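PDB 4ZVA: diguanylate cyclase DosC from Escherichia coli, which makes cyclic di-GMP from GTP under the control of oxygen, which it probably senses through the heme of its globin domain. Local coordinates for residues A[10-15]-A[74-79]; A[5-10]-A[139-144]; A[33-38]-A[59-64]; A[25-30]-A[67-72]. All blocks are in the same frame, centred on the assembly; numbering follows the deposited sequence.

How the interactions relate
All four contacts lie in one mostly helical globin domain. Interactions 1 and 2 share helix 2-13 and Leu10, with centres 9 Å apart: one sets its end against the loop before helix 79-96, the other its body against helix 125-147. Interactions 3 and 4, centres 11 Å apart, are two points along the pairing of helices 16-43 and 54-72, and both reach the heme. Interaction 2 spans the longest sequence separation and encloses interactions 1, 4 and 3 in turn. Interactions 2 and 4 meet where Ala142 touches Trp67, so the N-terminal helix is connected through packing to the heme pocket; interactions 1 and 3 lie 24 Å apart between centres.

Interaction 1 of 4, residues A[10-15]-A[74-79]; sequences LVEQAD and AQVDDV
Val11 packs on Ala74 and Val76 where the N-terminal helix 2-13 of this protoglobin fold leans against the link between helices 54-72 and 79-96. It is a helix-on-loop contact, and nearly all of its tight part belongs to one branched side chain. The CB of Val11 points at the loop, and both methyls converge on the Ala74 carbonyl: CG1 is 3.5 Å from Ala74 O and CG2 is 3.6 Å from the same Ala74 O. With CG1 anti to the backbone N (chi1 175°), this methyl also reaches the Val76 side chain, its distance to Val76 CG2 being 3.9 Å. CG2 leans instead toward the methyl of Ala74, with Val11 CG2 and Ala74 CB 4.3 Å apart. Ala74 and Val11 are both buried, so this half of the contact belongs to the interior.

The solvent side is thinner. Glu12 lays its aliphatic part across Val76, its CG 3.8 Å from Val76 CG2, and its extended chain carries the carboxylate past the Val76 methyls at the solvent side. Val76 is itself partly covered, and it also touches Thr8 one turn back on the helix. Gln75 turns away from Val11, and its amide NE2 is bonded to Ser73 O.

The loop holds its own shape with short-range bonds. Asp78 takes part twice: OD1 forms a salt bridge with Arg81, while OD2 accepts Gln75 N at 3.1 Å, the donor coming to the anti side of the carboxylate and 33° out of its plane.

Interaction 2 of 4, residues A[5-10]-A[139-144]; sequences DEWTGL and IDIAME
Trp7 and Ile141 form the centre of this contact, with the CG2 methyl of Ile141 seated over one face of the indole. The methyl carbon lies 3.8 Å from the centroid of the five-membered ring and 10° off its normal, a clear CH-pi contact; its closest ring atom is Trp7 CE2, at 3.7 Å from Ile141 CG2. The far end of the same ring system reaches the neighbouring residue, where Trp7 CH2 and Ala142 CB are 3.8 Å apart. The other branch of Ile141 ends in CD1, 3.5 Å from Glu6 CG; Leu10 CD2 approaches the CG2 methyl of Ile141 more loosely.

The Ile141 methyl reaches the ring from the crowded position between backbone N and carbonyl carbon, with CG1 anti to the N (chi1 -170°). Helices 5-10 and 139-144 run nearly antiparallel, at 168°, but their axes stay 10.7 Å apart, a separation spanned by these side chains. Helix 79-96 backs the indole with Val79, Leu82 and Ile83. An alanine at Trp7 would probably leave Ile141 CG2 and Ala142 CB facing a gap between the two helices.

Farther out lies the second subunit. Glu6 OE1 makes salt bridges to Lys112 and Arg108 of that subunit, and its Arg108 also packs on Ile141. The chemistry is thus divided: apolar carbon and a ring face join the helices within the chain, while the carboxylate of Glu6 carries its charge to the dimer interface.

Interaction 3 of 4, residues A[33-38]-A[59-64]; sequences LSIEFY and QLKSAM. With HEM (protoporphyrin IX containing Fe), chain C.
In the heme pocket of this globin, Phe37 and Met64 meet in a Met-aromatic contact beside the porphyrin. The Met64 chain, bent at chi2 and chi3, crosses the ring at about a right angle: CE lies over the centre of one face, 4.2 Å from the centroid, and SD is 24° off the normal. The same sulfur is 3.5 Å from heme C3C, so Met64 touches both the ring face and the porphyrin. Phe37 turns its edge to the heme, with CZ 4.0 Å from heme CHC. An alanine at Phe37 would probably leave the Met64 thioether without its ring face and less restrained on that side, and open a gap beside heme CHC.

Leu60 splits its two methyls: CD1 stands over the porphyrin, 3.5 Å from heme NA, and CD2 meets the edge of the Tyr38 ring, 3.9 Å from Tyr38 CD1. Farther from the heme, the extended Lys61 chain crosses Tyr38, its CE 3.8 Å from Tyr38 CD2. Its ammonium pairs with Glu57, and a water joins Lys61 NZ to Ile35 O.

The helices come closest at Ser34, whose CB is 3.4 Å from Lys61 O. Here segments 33-38 and 59-64, of helices 16-43 and 54-72, cross at 131° with axes 8.7 Å apart; helix 100-119 flanks the first through Leu33, and Leu51 from a loop covers Tyr38 and Leu60.

Interaction 4 of 4, residues A[25-30]-A[67-72]; sequences IAVAHA and WIINVL. With HEM (protoporphyrin IX containing Fe), chain C.
Where Ala26 meets Leu72, helices 25-30 and 67-72 run almost exactly antiparallel, at 173°, with their axes only 8.5 Å apart. Small side chains on the first helix permit this closeness. Ala26 directs its methyl at the partner helix, and Ala26 CB lies 3.7 Å from Leu72 CB and 3.8 Å from Leu72 CD1. Ile68 approaches the same methyl less tightly, its CG2 being 4.2 Å from Ala26 CB. One turn on, Ala30 presents a second small methyl: Ile69 CG1, anti to its own carbonyl carbon (chi1 -64°), comes to 3.9 Å from Ala30 CB. The other branch of Ile69 goes toward the outside, where its CG2 meets Val27 CG2 at 3.9 Å.

Away from the partner, His29 folds back on its own helix. Its ND1 donates to Ile25 O at 3.2 Å, in the carbonyl plane on a lone pair, and the acceptor lies nearly in the imidazole plane.

Trp67, on the far side of its helix, has the heme vinyl carbon CBC over one face, with Trp67 CH2 3.4 Å from heme CBC, and Val71 CG2 over the opposite face. Its NE1 is bonded to Gln86 OE1, which, with the groups on both faces, would restrain its rotation, and Ala142 and Met146 of helix 125-147 pack on it. One helix therefore has two jobs, closing on helix 16-43 with aliphatic groups and lining the heme pocket with an aromatic one; the two probably correspond to the globin B and E helices, which also pack closely through small residues.

Interaction 1 of 4, residues A[10-15]-A[74-79]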
# COMPACT_ATOMS: atom_id res chain seq x y z
N LEU A 10 15.10 3.07 3.40
CA LEU A 10 14.16 2.16 4.05
C LEU A 10 14.86 0.96 4.68
O LEU A 10 14.58 0.58 5.81
CB LEU A 10 13.10 1.68 3.05
CG LEU A 10 12.12 0.65 3.59
CD1 LEU A 10 11.28 1.24 4.72
CD2 LEU A 10 11.23 0.13 2.47
N VAL A 11 15.79 0.36 3.93
CA VAL A 11 16.55 -0.78 4.42
C VAL A 11 17.48 -0.34 5.56
O VAL A 11 17.60 -1.03 6.58
CB VAL A 11 17.38 -1.43 3.30
CG1 VAL A 11 18.26 -2.55 3.85
CG2 VAL A 11 16.47 -1.95 2.19
N GLU A 12 18.12 0.80 5.37
CA GLU A 12 19.06 1.35 6.35
C GLU A 12 18.39 1.71 7.67
O GLU A 12 19.01 1.60 8.73
CB GLU A 12 19.76 2.57 5.76
CG GLU A 12 20.94 2.24 4.87
CD GLU A 12 21.60 3.48 4.30
OE1 GLU A 12 21.24 4.60 4.73
OE2 GLU A 12 22.48 3.34 3.42
N GLN A 13 17.14 2.16 7.61
CA GLN A 13 16.43 2.61 8.80
C GLN A 13 15.92 1.43 9.64
O GLN A 13 15.78 1.55 10.86
CB GLN A 13 15.27 3.53 8.43
CG GLN A 13 15.68 4.93 7.95
CD GLN A 13 16.25 5.81 9.05
OE1 GLN A 13 16.33 5.41 10.21
NE2 GLN A 13 16.64 7.03 8.69
N ALA A 14 15.62 0.32 8.98
CA ALA A 14 15.11 -0.86 9.67
C ALA A 14 16.24 -1.64 10.33
O ALA A 14 17.22 -2.00 9.67
CB ALA A 14 14.33 -1.75 8.72
N ASP A 15 16.11 -1.93 11.62
CA ASP A 15 17.14 -2.65 12.35
C ASP A 15 17.32 -4.06 11.78
O ASP A 15 16.36 -4.65 11.29
CB ASP A 15 16.79 -2.71 13.84
CG ASP A 15 16.79 -1.34 14.49
OD1 ASP A 15 17.54 -0.46 14.02
OD2 ASP A 15 16.03 -1.13 15.46
N ALA A 74 15.51 -7.53 0.91
CA ALA A 74 16.36 -6.52 0.27
C ALA A 74 17.48 -6.00 1.17
O ALA A 74 17.24 -5.51 2.27
CB ALA A 74 15.51 -5.35 -0.19
N GLN A 75 18.71 -6.11 0.68
CA GLN A 75 19.84 -5.44 1.29
C GLN A 75 20.11 -4.15 0.51
O GLN A 75 19.62 -3.99 -0.61
CB GLN A 75 21.07 -6.34 1.32
CG GLN A 75 20.82 -7.67 2.02
CD GLN A 75 20.15 -7.50 3.37
OE1 GLN A 75 20.68 -6.84 4.27
NE2 GLN A 75 18.97 -8.10 3.53
N VAL A 76 20.90 -3.25 1.10
CA VAL A 76 21.22 -1.98 0.46
C VAL A 76 21.83 -2.17 -0.93
O VAL A 76 21.47 -1.48 -1.88
CB VAL A 76 22.18 -1.15 1.33
CG1 VAL A 76 22.63 0.10 0.58
CG2 VAL A 76 21.52 -0.78 2.65
N ASP A 77 22.71 -3.15 -1.05
CA ASP A 77 23.41 -3.39 -2.31
C ASP A 77 22.52 -4.11 -3.32
O ASP A 77 22.90 -4.27 -4.49
CB ASP A 77 24.69 -4.19 -2.07
CG ASP A 77 25.69 -3.44 -1.21
OD1 ASP A 77 25.72 -2.19 -1.28
OD2 ASP A 77 26.44 -4.09 -0.45
N ASP A 78 21.34 -4.54 -2.88
CA ASP A 78 20.40 -5.23 -3.76
C ASP A 78 19.46 -4.25 -4.46
O ASP A 78 18.85 -4.58 -5.47
CB ASP A 78 19.57 -6.25 -2.97
CG ASP A 78 20.40 -7.40 -2.45
OD1 ASP A 78 21.44 -7.72 -3.07
OD2 ASP A 78 20.01 -7.99 -1.43
N VAL A 79 19.35 -3.04 -3.90
CA VAL A 79 18.38 -2.04 -4.34
C VAL A 79 18.45 -1.78 -5.84
O VAL A 79 17.42 -1.78 -6.53
CB VAL A 79 18.58 -0.70 -3.60
CG1 VAL A 79 17.69 0.38 -4.20
CG2 VAL A 79 18.29 -0.86 -2.12

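Interaction 2 of 4, residues A[5-10]-A[139-144]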
# COMPACT_ATOMS: atom_id res chain seq x y z
N ASP A 5 17.67 6.04 -3.44
CA ASP A 5 17.98 6.62 -2.14
C ASP A 5 16.87 6.32 -1.13
O ASP A 5 17.12 6.15 0.06
CB ASP A 5 18.19 8.12 -2.25
CG ASP A 5 19.33 8.47 -3.19
OD1 ASP A 5 20.23 7.63 -3.36
OD2 ASP A 5 19.32 9.59 -3.75
N GLU A 6 15.63 6.28 -1.62
CA GLU A 6 14.48 6.01 -0.78
C GLU A 6 14.45 4.54 -0.35
O GLU A 6 14.24 4.23 0.82
CB GLU A 6 13.19 6.38 -1.52
CG GLU A 6 11.91 5.96 -0.81
CD GLU A 6 11.50 6.91 0.29
OE1 GLU A 6 10.45 6.67 0.92
OE2 GLU A 6 12.23 7.90 0.53
N TRP A 7 14.67 3.65 -1.31
CA TRP A 7 14.69 2.22 -1.02
C TRP A 7 15.86 1.89 -0.10
O TRP A 7 15.72 1.12 0.85
CB TRP A 7 14.76 1.41 -2.32
CG TRP A 7 14.21 0.02 -2.20
CD1 TRP A 7 14.12 -0.73 -1.06
CD2 TRP A 7 13.63 -0.76 -3.24
NE1 TRP A 7 13.54 -1.95 -1.34
CE2 TRP A 7 13.23 -1.99 -2.68
CE3 TRP A 7 13.42 -0.55 -4.61
CZ2 TRP A 7 12.63 -3.00 -3.43
CZ3 TRP A 7 12.82 -1.55 -5.35
CH2 TRP A 7 12.44 -2.76 -4.76
N THR A 8 17.01 2.49 -0.39
CA THR A 8 18.20 2.33 0.43
C THR A 8 17.96 2.81 1.86
O THR A 8 18.31 2.13 2.82
CB THR A 8 19.40 3.11 -0.15
OG1 THR A 8 19.78 2.53 -1.41
CG2 THR A 8 20.59 3.06 0.80
N GLY A 9 17.35 3.99 1.98
CA GLY A 9 17.01 4.55 3.27
C GLY A 9 16.10 3.63 4.07
O GLY A 9 16.31 3.44 5.27
N LEU A 10 15.10 3.07 3.40
CA LEU A 10 14.16 2.16 4.05
C LEU A 10 14.86 0.96 4.68
O LEU A 10 14.58 0.58 5.81
CB LEU A 10 13.10 1.68 3.05
CG LEU A 10 12.12 0.65 3.59
CD1 LEU A 10 11.28 1.24 4.72
CD2 LEU A 10 11.23 0.13 2.47
N ILE A 139 7.03 -3.42 -0.14
CA ILE A 139 6.15 -3.81 -1.23
C ILE A 139 5.65 -2.58 -1.98
O ILE A 139 5.59 -2.57 -3.21
CB ILE A 139 4.95 -4.64 -0.71
CG1 ILE A 139 5.45 -5.99 -0.19
CG2 ILE A 139 3.93 -4.87 -1.82
CD1 ILE A 139 4.35 -6.87 0.36
N ASP A 140 5.32 -1.53 -1.23
CA ASP A 140 4.84 -0.28 -1.83
C ASP A 140 5.89 0.43 -2.67
O ASP A 140 5.59 0.93 -3.75
CB ASP A 140 4.33 0.66 -0.74
CG ASP A 140 2.90 0.36 -0.32
OD1 ASP A 140 2.22 -0.41 -1.03
OD2 ASP A 140 2.46 0.90 0.72
N ILE A 141 7.13 0.49 -2.17
CA ILE A 141 8.20 1.13 -2.92
C ILE A 141 8.48 0.36 -4.21
O ILE A 141 8.77 0.95 -5.25
CB ILE A 141 9.51 1.28 -2.08
CG1 ILE A 141 10.52 2.18 -2.79
CG2 ILE A 141 10.15 -0.06 -1.77
CD1 ILE A 141 10.14 3.63 -2.77
N ALA A 142 8.38 -0.96 -4.14
CA ALA A 142 8.57 -1.81 -5.31
C ALA A 142 7.45 -1.61 -6.33
O ALA A 142 7.69 -1.58 -7.53
CB ALA A 142 8.66 -3.27 -4.91
N MET A 143 6.22 -1.46 -5.83
CA MET A 143 5.07 -1.24 -6.71
C MET A 143 5.20 0.06 -7.48
O MET A 143 4.88 0.12 -8.67
CB MET A 143 3.76 -1.23 -5.91
CG MET A 143 2.56 -0.84 -6.77
SD MET A 143 0.96 -1.09 -5.99
CE MET A 143 1.00 0.19 -4.74
N GLU A 144 5.67 1.11 -6.81
CA GLU A 144 5.81 2.40 -7.46
C GLU A 144 6.84 2.33 -8.59
O GLU A 144 6.61 2.87 -9.67
CB GLU A 144 6.20 3.49 -6.46
CG GLU A 144 6.33 4.87 -7.09
CD GLU A 144 6.52 5.98 -6.06
OE1 GLU A 144 6.02 5.83 -4.93
OE2 GLU A 144 7.18 6.98 -6.39

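Interaction 3 of 4, residues A[33-38]-A[59-64]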
# COMPACT_ATOMS: atom_id res chain seq x y z
N LEU A 33 2.07 -17.87 -0.15
CA LEU A 33 1.67 -16.54 -0.61
C LEU A 33 1.41 -16.50 -2.11
O LEU A 33 0.40 -15.95 -2.55
CB LEU A 33 2.74 -15.51 -0.24
CG LEU A 33 2.88 -15.16 1.25
CD1 LEU A 33 4.09 -14.28 1.48
CD2 LEU A 33 1.62 -14.48 1.76
N SER A 34 2.29 -17.11 -2.89
CA SER A 34 2.14 -17.11 -4.34
C SER A 34 0.90 -17.87 -4.79
O SER A 34 0.21 -17.47 -5.73
CB SER A 34 3.39 -17.70 -5.01
OG SER A 34 3.54 -19.08 -4.70
N ILE A 35 0.60 -18.97 -4.10
CA ILE A 35 -0.57 -19.78 -4.42
C ILE A 35 -1.87 -19.08 -4.07
O ILE A 35 -2.80 -19.02 -4.88
CB ILE A 35 -0.50 -21.14 -3.69
CG1 ILE A 35 0.70 -21.94 -4.17
CG2 ILE A 35 -1.79 -21.92 -3.89
CD1 ILE A 35 0.99 -23.16 -3.33
N GLU A 36 -1.94 -18.53 -2.86
CA GLU A 36 -3.13 -17.82 -2.40
C GLU A 36 -3.35 -16.54 -3.20
O GLU A 36 -4.48 -16.16 -3.50
CB GLU A 36 -3.02 -17.51 -0.90
CG GLU A 36 -4.24 -16.82 -0.30
CD GLU A 36 -5.47 -17.71 -0.22
OE1 GLU A 36 -5.39 -18.90 -0.61
OE2 GLU A 36 -6.52 -17.23 0.24
N PHE A 37 -2.25 -15.87 -3.55
CA PHE A 37 -2.29 -14.70 -4.43
C PHE A 37 -2.99 -15.03 -5.74
O PHE A 37 -3.91 -14.34 -6.16
CB PHE A 37 -0.86 -14.20 -4.70
CG PHE A 37 -0.77 -13.18 -5.80
CD1 PHE A 37 -0.95 -11.83 -5.54
CD2 PHE A 37 -0.46 -13.57 -7.10
CE1 PHE A 37 -0.85 -10.90 -6.55
CE2 PHE A 37 -0.36 -12.64 -8.11
CZ PHE A 37 -0.56 -11.30 -7.84
N TYR A 38 -2.54 -16.11 -6.37
CA TYR A 38 -3.08 -16.55 -7.65
C TYR A 38 -4.57 -16.87 -7.55
O TYR A 38 -5.35 -16.52 -8.43
CB TYR A 38 -2.31 -17.76 -8.18
CG TYR A 38 -2.69 -18.15 -9.59
CD1 TYR A 38 -2.09 -17.53 -10.68
CD2 TYR A 38 -3.64 -19.13 -9.84
CE1 TYR A 38 -2.43 -17.88 -11.98
CE2 TYR A 38 -3.99 -19.48 -11.13
CZ TYR A 38 -3.38 -18.85 -12.20
OH TYR A 38 -3.72 -19.20 -13.48
N GLN A 59 4.35 -20.73 -14.10
CA GLN A 59 5.48 -19.81 -14.17
C GLN A 59 5.27 -18.58 -13.29
O GLN A 59 6.22 -18.08 -12.69
CB GLN A 59 5.75 -19.38 -15.62
CG GLN A 59 6.34 -20.48 -16.49
CD GLN A 59 6.68 -20.00 -17.88
OE1 GLN A 59 6.02 -19.11 -18.42
NE2 GLN A 59 7.72 -20.58 -18.48
N LEU A 60 4.04 -18.10 -13.22
CA LEU A 60 3.72 -16.92 -12.43
C LEU A 60 3.88 -17.19 -10.94
O LEU A 60 4.41 -16.36 -10.20
CB LEU A 60 2.29 -16.44 -12.71
CG LEU A 60 1.80 -15.24 -11.90
CD1 LEU A 60 2.71 -14.03 -12.09
CD2 LEU A 60 0.36 -14.89 -12.26
N LYS A 61 3.43 -18.36 -10.50
CA LYS A 61 3.55 -18.75 -9.10
C LYS A 61 5.02 -18.83 -8.70
O LYS A 61 5.41 -18.36 -7.63
CB LYS A 61 2.85 -20.08 -8.84
CG LYS A 61 1.33 -20.00 -8.87
CD LYS A 61 0.70 -21.34 -8.56
CE LYS A 61 -0.81 -21.25 -8.52
NZ LYS A 61 -1.45 -22.56 -8.22
N SER A 62 5.83 -19.43 -9.56
CA SER A 62 7.26 -19.53 -9.33
C SER A 62 7.93 -18.16 -9.35
O SER A 62 8.83 -17.89 -8.56
CB SER A 62 7.91 -20.44 -10.38
OG SER A 62 9.32 -20.45 -10.25
N ALA A 63 7.47 -17.30 -10.25
CA ALA A 63 8.00 -15.94 -10.35
C ALA A 63 7.64 -15.12 -9.11
O ALA A 63 8.45 -14.32 -8.63
CB ALA A 63 7.48 -15.26 -11.61
N MET A 64 6.43 -15.31 -8.60
CA MET A 64 5.97 -14.58 -7.42
C MET A 64 6.77 -14.94 -6.17
O MET A 64 7.09 -14.07 -5.37
CB MET A 64 4.48 -14.83 -7.18
CG MET A 64 3.55 -14.00 -8.04
SD MET A 64 3.67 -12.23 -7.73
CE MET A 64 3.51 -12.17 -5.95
CHA HEM C . 4.52 -12.00 -14.99
CHB HEM C . -0.29 -11.48 -14.57
CHC HEM C . 0.44 -8.71 -10.67
CHD HEM C . 5.07 -10.14 -10.49
C1A HEM C . 3.16 -12.14 -15.21
C2A HEM C . 2.52 -12.96 -16.22
C3A HEM C . 1.20 -12.81 -16.09
C4A HEM C . 0.95 -11.89 -15.01
CMA HEM C . 0.11 -13.49 -16.95
CAA HEM C . 3.21 -13.87 -17.26
CBA HEM C . 4.05 -14.92 -16.55
CGA HEM C . 4.48 -15.98 -17.53
O1A HEM C . 3.73 -16.22 -18.52
O2A HEM C . 5.55 -16.59 -17.31
C1B HEM C . -0.51 -10.70 -13.46
C2B HEM C . -1.81 -10.36 -12.91
C3B HEM C . -1.61 -9.59 -11.83
C4B HEM C . -0.18 -9.43 -11.66
CMB HEM C . -3.15 -10.84 -13.54
CAB HEM C . -2.62 -8.93 -10.85
CBB HEM C . -3.95 -9.10 -10.91
C1C HEM C . 1.73 -8.92 -10.22
C2C HEM C . 2.28 -8.51 -8.95
C3C HEM C . 3.56 -8.90 -8.90
C4C HEM C . 3.86 -9.58 -10.15
CMC HEM C . 1.45 -7.74 -7.88
CAC HEM C . 4.62 -8.72 -7.78
CBC HEM C . 4.37 -8.18 -6.58
C1D HEM C . 5.37 -10.77 -11.68
C2D HEM C . 6.66 -11.32 -12.03
C3D HEM C . 6.49 -11.91 -13.44
C4D HEM C . 5.11 -11.65 -13.80
CMD HEM C . 7.93 -11.31 -11.15
CAD HEM C . 7.55 -12.61 -14.32
CBD HEM C . 8.70 -11.65 -14.61
CGD HEM C . 9.52 -12.16 -15.76
O1D HEM C . 10.65 -11.63 -15.97
O2D HEM C . 9.06 -13.09 -16.47
NA HEM C . 2.17 -11.50 -14.49
NB HEM C . 0.46 -10.12 -12.67
NC HEM C . 2.72 -9.58 -10.93
ND HEM C . 4.49 -10.98 -12.74
FE HEM C . 2.51 -10.33 -12.82
O HOH W 1 -3.56 -20.97 -6.67

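Interaction 4 of 4, residues A[25-30]-A[67-72]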
# COMPACT_ATOMS: atom_id res chain seq x y z
N ILE A 25 10.03 -14.64 7.21
CA ILE A 25 8.63 -14.77 6.83
C ILE A 25 8.51 -14.99 5.33
O ILE A 25 7.75 -15.85 4.88
CB ILE A 25 7.82 -13.52 7.25
CG1 ILE A 25 7.65 -13.48 8.77
CG2 ILE A 25 6.45 -13.53 6.58
CD1 ILE A 25 6.83 -14.63 9.32
N ALA A 26 9.26 -14.22 4.56
CA ALA A 26 9.20 -14.29 3.11
C ALA A 26 9.59 -15.67 2.58
O ALA A 26 8.82 -16.29 1.85
CB ALA A 26 10.10 -13.22 2.49
N VAL A 27 10.78 -16.14 2.94
CA VAL A 27 11.26 -17.43 2.45
C VAL A 27 10.37 -18.58 2.92
O VAL A 27 10.02 -19.46 2.13
CB VAL A 27 12.71 -17.68 2.90
CG1 VAL A 27 13.21 -19.04 2.40
CG2 VAL A 27 13.62 -16.57 2.39
N ALA A 28 9.97 -18.56 4.18
CA ALA A 28 9.19 -19.65 4.76
C ALA A 28 7.78 -19.73 4.18
O ALA A 28 7.18 -20.80 4.15
CB ALA A 28 9.12 -19.51 6.28
N HIS A 29 7.25 -18.60 3.73
CA HIS A 29 5.84 -18.57 3.33
C HIS A 29 5.60 -18.09 1.90
O HIS A 29 4.46 -17.92 1.49
CB HIS A 29 5.05 -17.70 4.32
CG HIS A 29 5.08 -18.21 5.72
ND1 HIS A 29 5.95 -17.72 6.67
CD2 HIS A 29 4.36 -19.18 6.33
CE1 HIS A 29 5.75 -18.36 7.81
NE2 HIS A 29 4.80 -19.25 7.63
N ALA A 30 6.68 -17.86 1.15
CA ALA A 30 6.55 -17.42 -0.24
C ALA A 30 5.69 -18.36 -1.07
O ALA A 30 4.92 -17.93 -1.92
CB ALA A 30 7.92 -17.27 -0.89
N TRP A 67 9.97 -13.17 -6.40
CA TRP A 67 9.74 -11.74 -6.23
C TRP A 67 9.59 -11.38 -4.75
O TRP A 67 10.24 -10.46 -4.26
CB TRP A 67 8.50 -11.29 -7.00
CG TRP A 67 8.34 -9.80 -7.06
CD1 TRP A 67 8.72 -8.97 -8.08
CD2 TRP A 67 7.74 -8.96 -6.06
NE1 TRP A 67 8.41 -7.67 -7.77
CE2 TRP A 67 7.81 -7.63 -6.54
CE3 TRP A 67 7.16 -9.19 -4.81
CZ2 TRP A 67 7.31 -6.55 -5.82
CZ3 TRP A 67 6.68 -8.11 -4.09
CH2 TRP A 67 6.75 -6.81 -4.60
N ILE A 68 8.73 -12.12 -4.06
CA ILE A 68 8.45 -11.87 -2.65
C ILE A 68 9.72 -11.96 -1.81
O ILE A 68 9.98 -11.10 -0.98
CB ILE A 68 7.40 -12.86 -2.11
CG1 ILE A 68 6.04 -12.58 -2.76
CG2 ILE A 68 7.29 -12.76 -0.60
CD1 ILE A 68 5.01 -13.66 -2.53
N ILE A 69 10.51 -13.01 -2.04
CA ILE A 69 11.75 -13.19 -1.30
C ILE A 69 12.74 -12.07 -1.60
O ILE A 69 13.35 -11.52 -0.69
CB ILE A 69 12.41 -14.55 -1.61
CG1 ILE A 69 11.51 -15.70 -1.14
CG2 ILE A 69 13.77 -14.66 -0.95
CD1 ILE A 69 12.03 -17.08 -1.50
N ASN A 70 12.90 -11.74 -2.88
CA ASN A 70 13.86 -10.70 -3.26
C ASN A 70 13.53 -9.35 -2.65
O ASN A 70 14.42 -8.67 -2.12
CB ASN A 70 13.91 -10.57 -4.79
CG ASN A 70 14.71 -11.69 -5.44
OD1 ASN A 70 15.67 -12.20 -4.86
ND2 ASN A 70 14.31 -12.08 -6.65
N VAL A 71 12.26 -8.98 -2.67
CA VAL A 71 11.83 -7.68 -2.16
C VAL A 71 11.93 -7.59 -0.64
O VAL A 71 12.50 -6.64 -0.10
CB VAL A 71 10.39 -7.36 -2.59
CG1 VAL A 71 9.84 -6.15 -1.83
CG2 VAL A 71 10.33 -7.12 -4.09
N LEU A 72 11.40 -8.59 0.06
CA LEU A 72 11.35 -8.55 1.52
C LEU A 72 12.72 -8.82 2.16
O LEU A 72 12.93 -8.48 3.32
CB LEU A 72 10.31 -9.53 2.04
CG LEU A 72 8.87 -9.20 1.65
CD1 LEU A 72 7.87 -10.13 2.31
CD2 LEU A 72 8.55 -7.74 1.98
CHA HEM C . 4.52 -12.00 -14.99
CHB HEM C . -0.29 -11.48 -14.57
CHC HEM C . 0.44 -8.71 -10.67
CHD HEM C . 5.07 -10.14 -10.49
C1A HEM C . 3.16 -12.14 -15.21
C2A HEM C . 2.52 -12.96 -16.22
C3A HEM C . 1.20 -12.81 -16.09
C4A HEM C . 0.95 -11.89 -15.01
CMA HEM C . 0.11 -13.49 -16.95
CAA HEM C . 3.21 -13.87 -17.26
CBA HEM C . 4.05 -14.92 -16.55
CGA HEM C . 4.48 -15.98 -17.53
O1A HEM C . 3.73 -16.22 -18.52
O2A HEM C . 5.55 -16.59 -17.31
C1B HEM C . -0.51 -10.70 -13.46
C2B HEM C . -1.81 -10.36 -12.91
C3B HEM C . -1.61 -9.59 -11.83
C4B HEM C . -0.18 -9.43 -11.66
CMB HEM C . -3.15 -10.84 -13.54
CAB HEM C . -2.62 -8.93 -10.85
CBB HEM C . -3.95 -9.10 -10.91
C1C HEM C . 1.73 -8.92 -10.22
C2C HEM C . 2.28 -8.51 -8.95
C3C HEM C . 3.56 -8.90 -8.90
C4C HEM C . 3.86 -9.58 -10.15
CMC HEM C . 1.45 -7.74 -7.88
CAC HEM C . 4.62 -8.72 -7.78
CBC HEM C . 4.37 -8.18 -6.58
C1D HEM C . 5.37 -10.77 -11.68
C2D HEM C . 6.66 -11.32 -12.03
C3D HEM C . 6.49 -11.91 -13.44
C4D HEM C . 5.11 -11.65 -13.80
CMD HEM C . 7.93 -11.31 -11.15
CAD HEM C . 7.55 -12.61 -14.32
CBD HEM C . 8.70 -11.65 -14.61
CGD HEM C . 9.52 -12.16 -15.76
O1D HEM C . 10.65 -11.63 -15.97
O2D HEM C . 9.06 -13.09 -16.47
NA HEM C . 2.17 -11.50 -14.49
NB HEM C . 0.46 -10.12 -12.67
NC HEM C . 2.72 -9.58 -10.93
ND HEM C . 4.49 -10.98 -12.74
FE HEM C . 2.51 -10.33 -12.82